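Local coordinates for protein glucanase (Klebsiella pneumoniae, PDB 5GY3) that probably cleaves internal beta-1,4-glucosidic bonds in cellulose and related beta-glucans, as a family 8 glycoside hydrolase, at residues R220-P230 against L298-Q309. Sequence-based numbering, arbitrary orientation.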
loop_
_atom_site.group_PDB
_atom_site.type_symbol
_atom_site.label_atom_id
_atom_site.label_comp_id
_atom_site.label_asym_id
_atom_site.label_seq_id
_atom_site.Cartn_x
_atom_site.Cartn_y
_atom_site.Cartn_z
ATOM N N ARG A 220 3.503 4.704 -4.298
ATOM C CA ARG A 220 2.107 4.400 -4.000
ATOM C C ARG A 220 1.371 5.572 -3.356
ATOM O O ARG A 220 0.135 5.561 -3.329
ATOM C CB ARG A 220 2.012 3.169 -3.092
ATOM C CG ARG A 220 2.363 1.898 -3.827
ATOM C CD ARG A 220 2.049 0.665 -3.002
ATOM N NE ARG A 220 2.684 0.730 -1.688
ATOM C CZ ARG A 220 3.833 0.141 -1.376
ATOM N NH1 ARG A 220 4.477 -0.567 -2.296
ATOM N NH2 ARG A 220 4.330 0.254 -0.142
ATOM N N ILE A 221 2.096 6.567 -2.832
ATOM C CA ILE A 221 1.440 7.687 -2.153
ATOM C C ILE A 221 0.505 8.445 -3.088
ATOM O O ILE A 221 -0.661 8.671 -2.718
ATOM C CB ILE A 221 2.502 8.591 -1.494
ATOM C CG1 ILE A 221 3.266 7.805 -0.421
ATOM C CG2 ILE A 221 1.888 9.893 -0.917
ATOM C CD1 ILE A 221 4.540 8.515 0.117
ATOM N N PRO A 222 0.922 8.868 -4.287
ATOM C CA PRO A 222 -0.034 9.546 -5.173
ATOM C C PRO A 222 -1.157 8.639 -5.632
ATOM O O PRO A 222 -2.271 9.119 -5.889
ATOM C CB PRO A 222 0.837 10.019 -6.345
ATOM C CG PRO A 222 2.065 9.146 -6.290
ATOM C CD PRO A 222 2.294 8.897 -4.833
ATOM N N LEU A 223 -0.901 7.337 -5.747
ATOM C CA LEU A 223 -1.989 6.398 -5.983
ATOM C C LEU A 223 -3.029 6.488 -4.873
ATOM O O LEU A 223 -4.219 6.669 -5.141
ATOM C CB LEU A 223 -1.443 4.977 -6.096
ATOM C CG LEU A 223 -2.458 3.831 -6.013
ATOM C CD1 LEU A 223 -3.454 3.855 -7.187
ATOM C CD2 LEU A 223 -1.708 2.510 -5.987
ATOM N N TYR A 224 -2.600 6.377 -3.609
ATOM C CA TYR A 224 -3.593 6.393 -2.533
ATOM C C TYR A 224 -4.238 7.769 -2.383
ATOM O O TYR A 224 -5.436 7.863 -2.078
ATOM C CB TYR A 224 -2.953 5.956 -1.216
ATOM C CG TYR A 224 -2.489 4.522 -1.185
ATOM C CD1 TYR A 224 -3.225 3.506 -1.785
ATOM C CD2 TYR A 224 -1.301 4.181 -0.538
ATOM C CE1 TYR A 224 -2.781 2.175 -1.735
ATOM C CE2 TYR A 224 -0.857 2.875 -0.491
ATOM C CZ TYR A 224 -1.594 1.874 -1.089
ATOM O OH TYR A 224 -1.132 0.571 -1.018
ATOM N N LEU A 225 -3.477 8.842 -2.620
ATOM C CA LEU A 225 -4.051 10.185 -2.569
ATOM C C LEU A 225 -5.115 10.372 -3.641
ATOM O O LEU A 225 -6.204 10.894 -3.373
ATOM C CB LEU A 225 -2.955 11.238 -2.749
ATOM C CG LEU A 225 -1.997 11.486 -1.586
ATOM C CD1 LEU A 225 -0.883 12.437 -2.036
ATOM C CD2 LEU A 225 -2.739 12.045 -0.368
ATOM N N SER A 226 -4.789 10.007 -4.879
ATOM C CA SER A 226 -5.754 10.155 -5.956
ATOM C C SER A 226 -6.946 9.218 -5.767
ATOM O O SER A 226 -8.071 9.568 -6.138
ATOM C CB SER A 226 -5.071 9.900 -7.295
ATOM O OG SER A 226 -6.004 10.125 -8.330
ATOM N N TRP A 227 -6.718 8.037 -5.188
ATOM C CA TRP A 227 -7.810 7.107 -4.908
ATOM C C TRP A 227 -8.811 7.729 -3.940
ATOM O O TRP A 227 -10.034 7.644 -4.138
ATOM C CB TRP A 227 -7.211 5.820 -4.333
ATOM C CG TRP A 227 -8.028 4.578 -4.424
ATOM C CD1 TRP A 227 -9.397 4.468 -4.428
ATOM C CD2 TRP A 227 -7.516 3.246 -4.536
ATOM N NE1 TRP A 227 -9.759 3.140 -4.532
ATOM C CE2 TRP A 227 -8.623 2.373 -4.598
ATOM C CE3 TRP A 227 -6.223 2.703 -4.587
ATOM C CZ2 TRP A 227 -8.478 0.992 -4.711
ATOM C CZ3 TRP A 227 -6.085 1.332 -4.701
ATOM C CH2 TRP A 227 -7.201 0.492 -4.761
ATOM N N ALA A 228 -8.306 8.378 -2.893
ATOM C CA ALA A 228 -9.180 8.988 -1.899
ATOM C C ALA A 228 -9.743 10.325 -2.370
ATOM O O ALA A 228 -10.923 10.613 -2.133
ATOM C CB ALA A 228 -8.422 9.162 -0.585
ATOM N N ASP A 229 -8.922 11.160 -3.037
ATOM C CA ASP A 229 -9.348 12.509 -3.412
ATOM C C ASP A 229 -8.423 13.095 -4.469
ATOM O O ASP A 229 -7.370 13.663 -4.139
ATOM C CB ASP A 229 -9.410 13.436 -2.188
ATOM C CG ASP A 229 -9.830 14.872 -2.547
ATOM O OD1 ASP A 229 -10.305 15.115 -3.681
ATOM O OD2 ASP A 229 -9.715 15.765 -1.678
ATOM N N PRO A 230 -8.799 13.004 -5.750
ATOM C CA PRO A 230 -7.947 13.553 -6.813
ATOM C C PRO A 230 -7.765 15.050 -6.731
ATOM O O PRO A 230 -6.861 15.579 -7.397
ATOM C CB PRO A 230 -8.685 13.156 -8.099
ATOM C CG PRO A 230 -9.556 12.034 -7.708
ATOM C CD PRO A 230 -9.964 12.288 -6.297
ATOM N N LEU A 298 0.188 -2.837 -9.815
ATOM C CA LEU A 298 -0.042 -1.396 -9.890
ATOM C C LEU A 298 -0.935 -1.030 -11.063
ATOM O O LEU A 298 -1.789 -0.146 -10.946
ATOM C CB LEU A 298 1.294 -0.655 -9.996
ATOM C CG LEU A 298 2.099 -0.434 -8.720
ATOM C CD1 LEU A 298 3.341 0.392 -9.062
ATOM C CD2 LEU A 298 1.273 0.276 -7.668
ATOM N N LYS A 299 -0.735 -1.674 -12.216
ATOM C CA LYS A 299 -1.590 -1.389 -13.363
ATOM C C LYS A 299 -3.059 -1.544 -13.002
ATOM O O LYS A 299 -3.893 -0.714 -13.377
ATOM C CB LYS A 299 -1.244 -2.315 -14.526
ATOM C CG LYS A 299 0.022 -1.951 -15.283
ATOM C CD LYS A 299 0.131 -2.846 -16.503
ATOM C CE LYS A 299 1.237 -2.397 -17.454
ATOM N NZ LYS A 299 1.273 -3.293 -18.664
ATOM N N GLN A 300 -3.388 -2.601 -12.269
ATOM C CA GLN A 300 -4.785 -2.864 -11.966
ATOM C C GLN A 300 -5.291 -2.023 -10.805
ATOM O O GLN A 300 -6.476 -1.683 -10.773
ATOM C CB GLN A 300 -4.982 -4.338 -11.657
ATOM C CG GLN A 300 -4.770 -5.233 -12.852
ATOM C CD GLN A 300 -4.727 -6.668 -12.430
ATOM O OE1 GLN A 300 -5.756 -7.346 -12.399
ATOM N NE2 GLN A 300 -3.543 -7.139 -12.073
ATOM N N LEU A 301 -4.422 -1.710 -9.838
ATOM C CA LEU A 301 -4.825 -0.840 -8.737
ATOM C C LEU A 301 -5.106 0.571 -9.233
ATOM O O LEU A 301 -6.026 1.242 -8.741
ATOM C CB LEU A 301 -3.741 -0.819 -7.669
ATOM C CG LEU A 301 -3.493 -2.124 -6.920
ATOM C CD1 LEU A 301 -2.201 -2.018 -6.137
ATOM C CD2 LEU A 301 -4.673 -2.440 -5.999
ATOM N N VAL A 302 -4.322 1.037 -10.210
ATOM C CA VAL A 302 -4.579 2.343 -10.812
ATOM C C VAL A 302 -5.947 2.356 -11.480
ATOM O O VAL A 302 -6.724 3.304 -11.323
ATOM C CB VAL A 302 -3.447 2.706 -11.796
ATOM C CG1 VAL A 302 -3.863 3.847 -12.703
ATOM C CG2 VAL A 302 -2.206 3.096 -11.016
ATOM N N TRP A 303 -6.277 1.284 -12.204
ATOM C CA TRP A 303 -7.586 1.183 -12.840
ATOM C C TRP A 303 -8.705 1.179 -11.805
ATOM O O TRP A 303 -9.707 1.891 -11.961
ATOM C CB TRP A 303 -7.643 -0.076 -13.704
ATOM C CG TRP A 303 -8.936 -0.230 -14.451
ATOM C CD1 TRP A 303 -9.881 -1.197 -14.262
ATOM C CD2 TRP A 303 -9.431 0.623 -15.489
ATOM N NE1 TRP A 303 -10.930 -1.005 -15.130
ATOM C CE2 TRP A 303 -10.679 0.105 -15.894
ATOM C CE3 TRP A 303 -8.939 1.771 -16.122
ATOM C CZ2 TRP A 303 -11.443 0.696 -16.902
ATOM C CZ3 TRP A 303 -9.694 2.356 -17.122
ATOM C CH2 TRP A 303 -10.933 1.816 -17.504
ATOM N N LEU A 304 -8.534 0.402 -10.727
ATOM C CA LEU A 304 -9.510 0.381 -9.641
ATOM C C LEU A 304 -9.662 1.751 -8.995
ATOM O O LEU A 304 -10.780 2.181 -8.681
ATOM C CB LEU A 304 -9.088 -0.645 -8.595
ATOM C CG LEU A 304 -10.064 -0.870 -7.451
ATOM C CD1 LEU A 304 -11.465 -1.147 -7.995
ATOM C CD2 LEU A 304 -9.576 -2.024 -6.623
ATOM N N ALA A 305 -8.543 2.440 -8.756
ATOM C CA ALA A 305 -8.610 3.785 -8.200
ATOM C C ALA A 305 -9.435 4.705 -9.091
ATOM O O ALA A 305 -10.250 5.494 -8.598
ATOM C CB ALA A 305 -7.195 4.339 -8.003
ATOM N N LYS A 306 -9.245 4.607 -10.409
ATOM C CA LYS A 306 -10.058 5.394 -11.328
ATOM C C LYS A 306 -11.526 5.007 -11.219
ATOM O O LYS A 306 -12.399 5.880 -11.146
ATOM C CB LYS A 306 -9.556 5.221 -12.762
ATOM C CG LYS A 306 -8.186 5.826 -12.990
ATOM C CD LYS A 306 -7.523 5.294 -14.260
ATOM C CE LYS A 306 -8.157 5.898 -15.494
ATOM N NZ LYS A 306 -7.833 5.103 -16.705
ATOM N N GLN A 307 -11.817 3.702 -11.186
ATOM C CA GLN A 307 -13.207 3.257 -11.119
ATOM C C GLN A 307 -13.884 3.756 -9.855
ATOM O O GLN A 307 -15.064 4.130 -9.879
ATOM C CB GLN A 307 -13.297 1.731 -11.186
ATOM C CG GLN A 307 -12.751 1.109 -12.469
ATOM C CD GLN A 307 -12.828 2.041 -13.674
ATOM O OE1 GLN A 307 -11.796 2.454 -14.216
ATOM N NE2 GLN A 307 -14.043 2.358 -14.111
ATOM N N ASP A 308 -13.156 3.773 -8.738
ATOM C CA ASP A 308 -13.772 4.185 -7.480
ATOM C C ASP A 308 -14.082 5.681 -7.429
ATOM O O ASP A 308 -14.653 6.142 -6.435
ATOM C CB ASP A 308 -12.881 3.787 -6.300
ATOM C CG ASP A 308 -13.007 2.312 -5.937
ATOM O OD1 ASP A 308 -13.904 1.628 -6.475
ATOM O OD2 ASP A 308 -12.214 1.835 -5.099
ATOM N N GLN A 309 -13.726 6.453 -8.456
ATOM C CA GLN A 309 -14.117 7.856 -8.491
ATOM C C GLN A 309 -15.572 8.050 -8.886
ATOM O O GLN A 309 -16.063 9.183 -8.841
ATOM C CB GLN A 309 -13.217 8.629 -9.451
ATOM C CG GLN A 309 -11.765 8.513 -9.063
ATOM C CD GLN A 309 -11.571 8.776 -7.590
ATOM O OE1 GLN A 309 -11.966 9.827 -7.081
ATOM N NE2 GLN A 309 -10.977 7.818 -6.890
#
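Trp227 lays its indole against Ala305, where helix 220-228 and the 298-307 part of helix 293-307 are closest by CA; the two run nearly parallel, 21° apart, with axes separated by 8.9 Å. The methyl and alpha carbon of Ala305 cover one face of the ring, CA standing 3.7 Å from the centroid of the five-membered ring of Trp227 and almost on its normal, a CH-pi contact that the small residue permits. The six-membered ring meets Leu304 obliquely, Trp227 CZ2 lying 3.7 Å from Leu304 CG, while CH2 reaches Leu301 CD2. One turn earlier, Leu223 makes a knob-into-hole contact among Leu298, Leu301, Val302 and Ala305. With CG anti to the backbone N (chi1 166°), its branch reaches into that hole; Leu223 CD1 is 3.9 Å from Ala305 CB and CD2 meets Leu298 CD2.

Polar bonds close the C-terminal end. Trp227 NE1 donates nearly in its ring plane to Asp308 OD2 at 2.8 Å, on the anti side of the carboxylate; OD2 is shared between this indole N-H and a salt bridge to Arg98. Gln309, its chain bent at chi2 (-48°), turns NE2 back to bridge the helix ends: it donates to Trp227 O at 2.9 Å and to Ala305 O at 3.0 Å. Its OE1 lies against the ring of Pro230.

Within the (alpha/alpha)6 barrel of family 8 glycoside hydrolases, helix 29-41 packs on Leu301 and Leu304, helix 268-278 on Leu223 and Val302, and helix 155-164 on Trp227. At the other end, Arg220 forms a long, weak ion pair with Asp87, the predicted nucleophile on helix 86-103.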